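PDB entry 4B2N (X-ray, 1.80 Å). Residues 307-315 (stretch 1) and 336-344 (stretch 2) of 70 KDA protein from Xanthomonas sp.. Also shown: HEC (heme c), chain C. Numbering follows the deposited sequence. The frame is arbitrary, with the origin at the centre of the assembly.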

ATOM      1  N   SER A 307      12.636   5.944   4.492  1.00 15.10           N
ATOM      2  CA  SER A 307      12.713   5.399   5.864  1.00 15.00           C
ATOM      3  C   SER A 307      11.365   5.156   6.472  1.00 14.83           C
ATOM      4  O   SER A 307      10.475   6.022   6.377  1.00 13.54           O
ATOM      5  CB  SER A 307      13.407   6.398   6.792  1.00 15.25           C
ATOM      6  OG  SER A 307      13.513   5.826   8.100  1.00 18.16           O
ATOM      7  N   SER A 308      11.195   4.013   7.141  1.00 14.33           N
ATOM      8  CA  SER A 308       9.988   3.797   7.925  1.00 14.56           C
ATOM      9  C   SER A 308       9.805   4.749   9.117  1.00 14.66           C
ATOM     10  O   SER A 308       8.774   4.715   9.752  1.00 16.14           O
ATOM     11  CB  SER A 308       9.897   2.352   8.433  1.00 15.12           C
ATOM     12  OG  SER A 308       9.733   1.514   7.294  1.00 15.62           O
ATOM     13  N   ASP A 309      10.830   5.525   9.453  1.00 15.78           N
ATOM     14  CA  ASP A 309      10.667   6.575  10.494  1.00 15.34           C
ATOM     15  C   ASP A 309       9.739   7.725  10.012  1.00 15.03           C
ATOM     16  O   ASP A 309       9.195   8.513  10.821  1.00 14.30           O
ATOM     17  CB  ASP A 309      12.025   7.157  10.903  1.00 14.72           C
ATOM     18  CG  ASP A 309      11.969   7.798  12.305  1.00 15.27           C
ATOM     19  OD1 ASP A 309      11.410   7.183  13.258  1.00 14.88           O
ATOM     20  OD2 ASP A 309      12.490   8.919  12.475  1.00 15.25           O
ATOM     21  N   ASN A 310       9.581   7.821   8.704  1.00 14.47           N
ATOM     22  CA  ASN A 310       8.921   8.951   8.101  1.00 14.74           C
ATOM     23  C   ASN A 310       7.445   8.695   8.031  1.00 14.70           C
ATOM     24  O   ASN A 310       7.034   7.572   7.898  1.00 15.09           O
ATOM     25  CB  ASN A 310       9.511   9.302   6.717  1.00 14.49           C
ATOM     26  CG  ASN A 310       8.518   9.085   5.596  1.00 13.71           C
ATOM     27  OD1 ASN A 310       7.831   9.972   5.222  1.00 13.59           O
ATOM     28  ND2 ASN A 310       8.483   7.865   5.048  1.00 14.97           N
ATOM     29  N   VAL A 311       6.641   9.743   8.196  1.00 13.07           N
ATOM     30  CA  VAL A 311       5.211   9.570   8.014  1.00 15.45           C
ATOM     31  C   VAL A 311       4.670  10.494   6.945  1.00 15.61           C
ATOM     32  O   VAL A 311       3.460  10.453   6.660  1.00 16.44           O
ATOM     33  CB  VAL A 311       4.419   9.807   9.329  1.00 15.96           C
ATOM     34  CG1 VAL A 311       4.938   8.848  10.387  1.00 15.89           C
ATOM     35  CG2 VAL A 311       4.538  11.289   9.755  1.00 14.80           C
ATOM     36  N   HIS A 312       5.553  11.279   6.305  1.00 16.04           N
ATOM     37  CA  HIS A 312       5.096  12.218   5.216  1.00 15.20           C
ATOM     38  C   HIS A 312       4.597  11.444   4.065  1.00 15.87           C
ATOM     39  O   HIS A 312       3.551  11.768   3.458  1.00 16.43           O
ATOM     40  CB  HIS A 312       6.227  13.163   4.808  1.00 15.66           C
ATOM     41  CG  HIS A 312       6.469  14.223   5.811  1.00 15.22           C
ATOM     42  ND1 HIS A 312       7.155  15.334   5.541  1.00 15.36           N
ATOM     43  CD2 HIS A 312       6.067  14.315   7.156  1.00 15.25           C
ATOM     44  CE1 HIS A 312       7.228  16.122   6.662  1.00 15.65           C
ATOM     45  NE2 HIS A 312       6.532  15.518   7.639  1.00 15.31           N
ATOM     46  N   SER A 313       5.289  10.342   3.749  1.00 15.48           N
ATOM     47  CA  SER A 313       4.718   9.439   2.728  1.00 16.83           C
ATOM     48  C   SER A 313       3.305   8.933   3.133  1.00 17.99           C
ATOM     49  O   SER A 313       2.360   8.874   2.285  1.00 18.74           O
ATOM     50  CB  SER A 313       5.654   8.268   2.479  1.00 17.91           C
ATOM     51  OG  SER A 313       5.893   7.584   3.707  1.00 18.35           O
ATOM     52  N   GLU A 314       3.112   8.618   4.420  1.00 16.53           N
ATOM     53  CA  GLU A 314       1.826   8.056   4.860  1.00 15.65           C
ATOM     54  C   GLU A 314       0.775   9.137   4.736  1.00 15.63           C
ATOM     55  O   GLU A 314      -0.430   8.873   4.558  1.00 15.78           O
ATOM     56  CB  GLU A 314       1.941   7.622   6.338  1.00 13.97           C
ATOM     57  CG  GLU A 314       2.965   6.499   6.527  1.00 15.15           C
ATOM     58  CD  GLU A 314       2.948   5.880   7.917  1.00 17.01           C
ATOM     59  OE1 GLU A 314       2.069   6.275   8.754  1.00 19.65           O
ATOM     60  OE2 GLU A 314       3.861   5.029   8.158  1.00 17.27           O
ATOM     61  N   MET A 315       1.254  10.376   4.819  1.00 15.43           N
ATOM     62  CA  MET A 315       0.370  11.547   4.709  1.00 15.17           C
ATOM     63  C   MET A 315      -0.135  11.950   3.344  1.00 16.16           C
ATOM     64  O   MET A 315      -1.088  12.747   3.267  1.00 16.14           O
ATOM     65  CB  MET A 315       1.033  12.760   5.356  1.00 14.13           C
ATOM     66  CG  MET A 315       1.063  12.752   6.880  1.00 14.84           C
ATOM     67  SD  MET A 315       2.288  13.945   7.514  1.00 14.59           S
ATOM     68  CE  MET A 315       1.373  15.429   7.279  1.00 12.57           C
ATOM     69  N   PHE A 336      -0.788  11.617  11.934  1.00 13.72           N
ATOM     70  CA  PHE A 336      -0.133  10.542  11.175  1.00 12.95           C
ATOM     71  C   PHE A 336       0.949   9.776  11.904  1.00 12.94           C
ATOM     72  O   PHE A 336       1.158   8.573  11.697  1.00 13.33           O
ATOM     73  CB  PHE A 336       0.239  11.053   9.818  1.00 12.55           C
ATOM     74  CG  PHE A 336      -0.923  10.971   8.861  1.00 13.77           C
ATOM     75  CD1 PHE A 336      -1.974  11.927   8.910  1.00 13.33           C
ATOM     76  CD2 PHE A 336      -0.971   9.960   7.892  1.00 12.78           C
ATOM     77  CE1 PHE A 336      -3.084  11.815   8.026  1.00 14.31           C
ATOM     78  CE2 PHE A 336      -2.071   9.856   7.010  1.00 14.53           C
ATOM     79  CZ  PHE A 336      -3.125  10.742   7.094  1.00 12.75           C
ATOM     80  N   GLU A 337       1.648  10.443  12.798  1.00 13.74           N
ATOM     81  CA  GLU A 337       2.563   9.737  13.725  1.00 14.22           C
ATOM     82  C   GLU A 337       1.714   8.726  14.599  1.00 13.56           C
ATOM     83  O   GLU A 337       2.111   7.636  14.843  1.00 13.31           O
ATOM     84  CB  GLU A 337       3.220  10.798  14.669  1.00 14.75           C
ATOM     85  CG  GLU A 337       4.226  11.676  13.954  1.00 15.60           C
ATOM     86  CD  GLU A 337       5.538  10.958  13.595  1.00 17.48           C
ATOM     87  OE1 GLU A 337       5.729   9.726  13.820  1.00 17.44           O
ATOM     88  OE2 GLU A 337       6.451  11.661  13.099  1.00 19.29           O
ATOM     89  N   ASP A 338       0.513   9.102  14.999  1.00 12.51           N
ATOM     90  CA  ASP A 338      -0.359   8.191  15.756  1.00 12.15           C
ATOM     91  C   ASP A 338      -0.862   7.047  14.847  1.00 12.15           C
ATOM     92  O   ASP A 338      -0.833   5.884  15.241  1.00 12.60           O
ATOM     93  CB  ASP A 338      -1.584   8.966  16.300  1.00 13.05           C
ATOM     94  CG  ASP A 338      -1.266   9.877  17.512  1.00 13.80           C
ATOM     95  OD1 ASP A 338      -0.238   9.679  18.179  1.00 13.85           O
ATOM     96  OD2 ASP A 338      -2.098  10.811  17.799  1.00 13.87           O
ATOM     97  N   ILE A 339      -1.276   7.364  13.600  1.00 13.39           N
ATOM     98  CA  ILE A 339      -1.585   6.307  12.619  1.00 13.46           C
ATOM     99  C   ILE A 339      -0.391   5.336  12.477  1.00 12.87           C
ATOM    100  O   ILE A 339      -0.548   4.142  12.588  1.00 12.96           O
ATOM    101  CB  ILE A 339      -2.099   6.870  11.246  1.00 13.22           C
ATOM    102  CG1 ILE A 339      -3.490   7.613  11.402  1.00 13.75           C
ATOM    103  CG2 ILE A 339      -2.013   5.728  10.201  1.00 13.83           C
ATOM    104  CD1 ILE A 339      -3.841   8.487  10.209  1.00 14.10           C
ATOM    105  N   ASN A 340       0.792   5.892  12.272  1.00 12.71           N
ATOM    106  CA  ASN A 340       2.002   5.109  12.103  1.00 14.63           C
ATOM    107  C   ASN A 340       2.264   4.180  13.302  1.00 13.87           C
ATOM    108  O   ASN A 340       2.611   3.021  13.135  1.00 14.80           O
ATOM    109  CB  ASN A 340       3.212   6.008  11.864  1.00 14.01           C
ATOM    110  CG  ASN A 340       4.458   5.219  11.694  1.00 16.73           C
ATOM    111  OD1 ASN A 340       5.365   5.288  12.553  1.00 18.02           O
ATOM    112  ND2 ASN A 340       4.493   4.395  10.653  1.00 13.05           N
ATOM    113  N   ASN A 341       2.161   4.732  14.499  1.00 13.62           N
ATOM    114  CA  ASN A 341       2.203   3.901  15.684  1.00 14.32           C
ATOM    115  C   ASN A 341       1.112   2.835  15.774  1.00 13.78           C
ATOM    116  O   ASN A 341       1.399   1.772  16.200  1.00 13.87           O
ATOM    117  CB  ASN A 341       2.206   4.738  16.930  1.00 14.68           C
ATOM    118  CG  ASN A 341       3.521   5.451  17.122  1.00 15.59           C
ATOM    119  OD1 ASN A 341       4.593   4.959  16.674  1.00 14.65           O
ATOM    120  ND2 ASN A 341       3.460   6.632  17.707  1.00 12.85           N
ATOM    121  N   PHE A 342      -0.138   3.122  15.402  1.00 12.64           N
ATOM    122  CA  PHE A 342      -1.093   2.044  15.320  1.00 12.17           C
ATOM    123  C   PHE A 342      -0.553   0.968  14.328  1.00 13.72           C
ATOM    124  O   PHE A 342      -0.554  -0.225  14.636  1.00 12.19           O
ATOM    125  CB  PHE A 342      -2.476   2.573  14.855  1.00 13.20           C
ATOM    126  CG  PHE A 342      -3.483   1.476  14.658  1.00 14.68           C
ATOM    127  CD1 PHE A 342      -3.743   0.565  15.702  1.00 14.22           C
ATOM    128  CD2 PHE A 342      -4.176   1.379  13.460  1.00 15.16           C
ATOM    129  CE1 PHE A 342      -4.685  -0.450  15.491  1.00 16.34           C
ATOM    130  CE2 PHE A 342      -5.150   0.411  13.254  1.00 14.79           C
ATOM    131  CZ  PHE A 342      -5.365  -0.523  14.277  1.00 14.62           C
ATOM    132  N   LEU A 343      -0.128   1.378  13.130  1.00 12.78           N
ATOM    133  CA  LEU A 343       0.373   0.365  12.125  1.00 13.47           C
ATOM    134  C   LEU A 343       1.504  -0.477  12.693  1.00 13.73           C
ATOM    135  O   LEU A 343       1.558  -1.707  12.499  1.00 14.92           O
ATOM    136  CB  LEU A 343       0.867   1.092  10.839  1.00 12.41           C
ATOM    137  CG  LEU A 343      -0.187   2.049  10.230  1.00 12.22           C
ATOM    138  CD1 LEU A 343       0.282   2.576   8.875  1.00 13.20           C
ATOM    139  CD2 LEU A 343      -1.455   1.222   9.985  1.00 11.44           C
ATOM    140  N   ILE A 344       2.420   0.159  13.420  1.00 14.44           N
ATOM    141  CA  ILE A 344       3.571  -0.620  14.009  1.00 14.90           C
ATOM    142  C   ILE A 344       3.033  -1.510  15.143  1.00 15.71           C
ATOM    143  O   ILE A 344       3.672  -2.478  15.501  1.00 16.27           O
ATOM    144  CB  ILE A 344       4.579   0.338  14.669  1.00 17.70           C
ATOM    145  CG1 ILE A 344       5.325   1.164  13.642  1.00 20.71           C
ATOM    146  CG2 ILE A 344       5.611  -0.399  15.489  1.00 20.51           C
ATOM    147  CD1 ILE A 344       6.005   2.302  14.439  1.00 22.30           C
TER
HETATM  148 FE   HEC C 700      -1.404   3.476   1.267  1.00 12.72          FE
HETATM  149  CHA HEC C 700       1.809   2.254   0.667  1.00 12.17           C
HETATM  150  CHB HEC C 700      -0.479   4.318   4.553  1.00 12.20           C
HETATM  151  CHC HEC C 700      -4.343   5.360   1.741  1.00 12.80           C
HETATM  152  CHD HEC C 700      -2.528   2.166  -1.621  1.00 12.71           C
HETATM  153  NA  HEC C 700       0.218   3.374   2.338  1.00 12.51           N
HETATM  154  C1A HEC C 700       1.422   2.685   2.001  1.00 12.76           C
HETATM  155  C2A HEC C 700       2.323   2.510   3.130  1.00 12.89           C
HETATM  156  C3A HEC C 700       1.703   3.102   4.269  1.00 12.45           C
HETATM  157  C4A HEC C 700       0.419   3.592   3.756  1.00 12.89           C
HETATM  158  CMA HEC C 700       2.225   3.123   5.693  1.00 13.07           C
HETATM  159  CAA HEC C 700       3.711   1.821   3.172  1.00 12.98           C
HETATM  160  CBA HEC C 700       3.437   0.318   3.240  1.00 12.66           C
HETATM  161  CGA HEC C 700       4.702  -0.510   3.104  1.00 13.12           C
HETATM  162  O1A HEC C 700       5.582  -0.259   2.209  1.00 13.21           O
HETATM  163  O2A HEC C 700       4.746  -1.475   3.872  1.00 14.42           O
HETATM  164  NB  HEC C 700      -2.147   4.658   2.764  1.00 12.51           N
HETATM  165  C1B HEC C 700      -1.723   4.813   4.023  1.00 12.98           C
HETATM  166  C2B HEC C 700      -2.538   5.670   4.871  1.00 12.39           C
HETATM  167  C3B HEC C 700      -3.644   5.987   4.053  1.00 11.59           C
HETATM  168  C4B HEC C 700      -3.359   5.273   2.814  1.00 13.61           C
HETATM  169  CMB HEC C 700      -2.148   6.020   6.251  1.00 12.86           C
HETATM  170  CAB HEC C 700      -4.817   6.892   4.322  1.00 12.22           C
HETATM  171  CBB HEC C 700      -4.481   8.256   4.534  1.00 11.05           C
HETATM  172  NC  HEC C 700      -3.134   3.755   0.341  1.00 12.69           N
HETATM  173  C1C HEC C 700      -4.253   4.538   0.558  1.00 13.19           C
HETATM  174  C2C HEC C 700      -5.322   4.342  -0.454  1.00 13.55           C
HETATM  175  C3C HEC C 700      -4.733   3.416  -1.445  1.00 13.07           C
HETATM  176  C4C HEC C 700      -3.405   3.094  -0.929  1.00 12.64           C
HETATM  177  CMC HEC C 700      -6.660   5.073  -0.426  1.00 13.55           C
HETATM  178  CAC HEC C 700      -5.328   2.894  -2.717  1.00 14.24           C
HETATM  179  CBC HEC C 700      -6.053   3.790  -3.510  1.00 14.03           C
HETATM  180  ND  HEC C 700      -0.490   2.419  -0.213  1.00 12.62           N
HETATM  181  C1D HEC C 700      -1.112   1.982  -1.307  1.00 12.80           C
HETATM  182  C2D HEC C 700      -0.271   1.239  -2.189  1.00 12.27           C
HETATM  183  C3D HEC C 700       0.992   1.280  -1.523  1.00 12.76           C
HETATM  184  C4D HEC C 700       0.754   2.058  -0.313  1.00 12.34           C
HETATM  185  CMD HEC C 700      -0.555   0.562  -3.481  1.00 12.63           C
HETATM  186  CAD HEC C 700       2.257   0.747  -2.099  1.00 13.05           C
HETATM  187  CBD HEC C 700       2.609   1.935  -3.078  1.00 13.50           C
HETATM  188  CGD HEC C 700       3.828   1.570  -3.893  1.00 15.14           C
HETATM  189  O1D HEC C 700       3.712   1.206  -5.091  1.00 15.60           O
HETATM  190  O2D HEC C 700       4.938   1.562  -3.263  1.00 14.68           O
HETATM  191  O   HOH W   1       8.169   4.205  12.440  1.00 17.22           O
HETATM  192  O   HOH W   2       6.681   2.905   9.986  1.00 18.13           O
HETATM  193  O   HOH W   3       8.378  11.016  11.181  1.00 17.14           O
HETATM  194  O   HOH W   4       7.896   8.186  13.496  1.00 18.06           O

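Stretch 1 opens with a type I turn from Ser307 to Asn310 and meets the helix of stretch 2 partly through water. The carbonyl of Ser308 lies too far from Asn340 for a direct bond, and two waters fill the gap: water 1 donates to Ser308 O (2.8 Å) and Asn340 OD1 (3.0 Å), while water 2 donates to Ser308 O (2.8 Å) and accepts from Asn340 ND2 (2.7 Å). The amide side chain, with both donor and acceptor, suits this double bridge. Similarly, water 3 joins Asp309 O (2.7 Å) to Glu337 OE2 (2.8 Å). Asn310 points away and braces its own stretch, its OD1 accepting from Ser313 N at 3.0 Å.

Direct packing begins at Val311, where the backbones come closest. Its compact CG1 lies 3.6 Å from Asn340 CB, and CG2 is 4.3 Å from Phe336 CB. Glu314 then inserts among Phe336, Ile339, Asn340 and Leu343. Its OE2 accepts a short but weak, poorly angled hydrogen bond from Asn340 ND2 (2.7 Å) and lies 3.5 Å from heme CMA; OE1 is buried without a polar partner. Finally, Met315 covers one face of the Phe336 ring, with Met315 CG 3.3 Å from Phe336 CG, its flexible, unbranched chain fitting the flat surface. Together the stretches bury 399 Å².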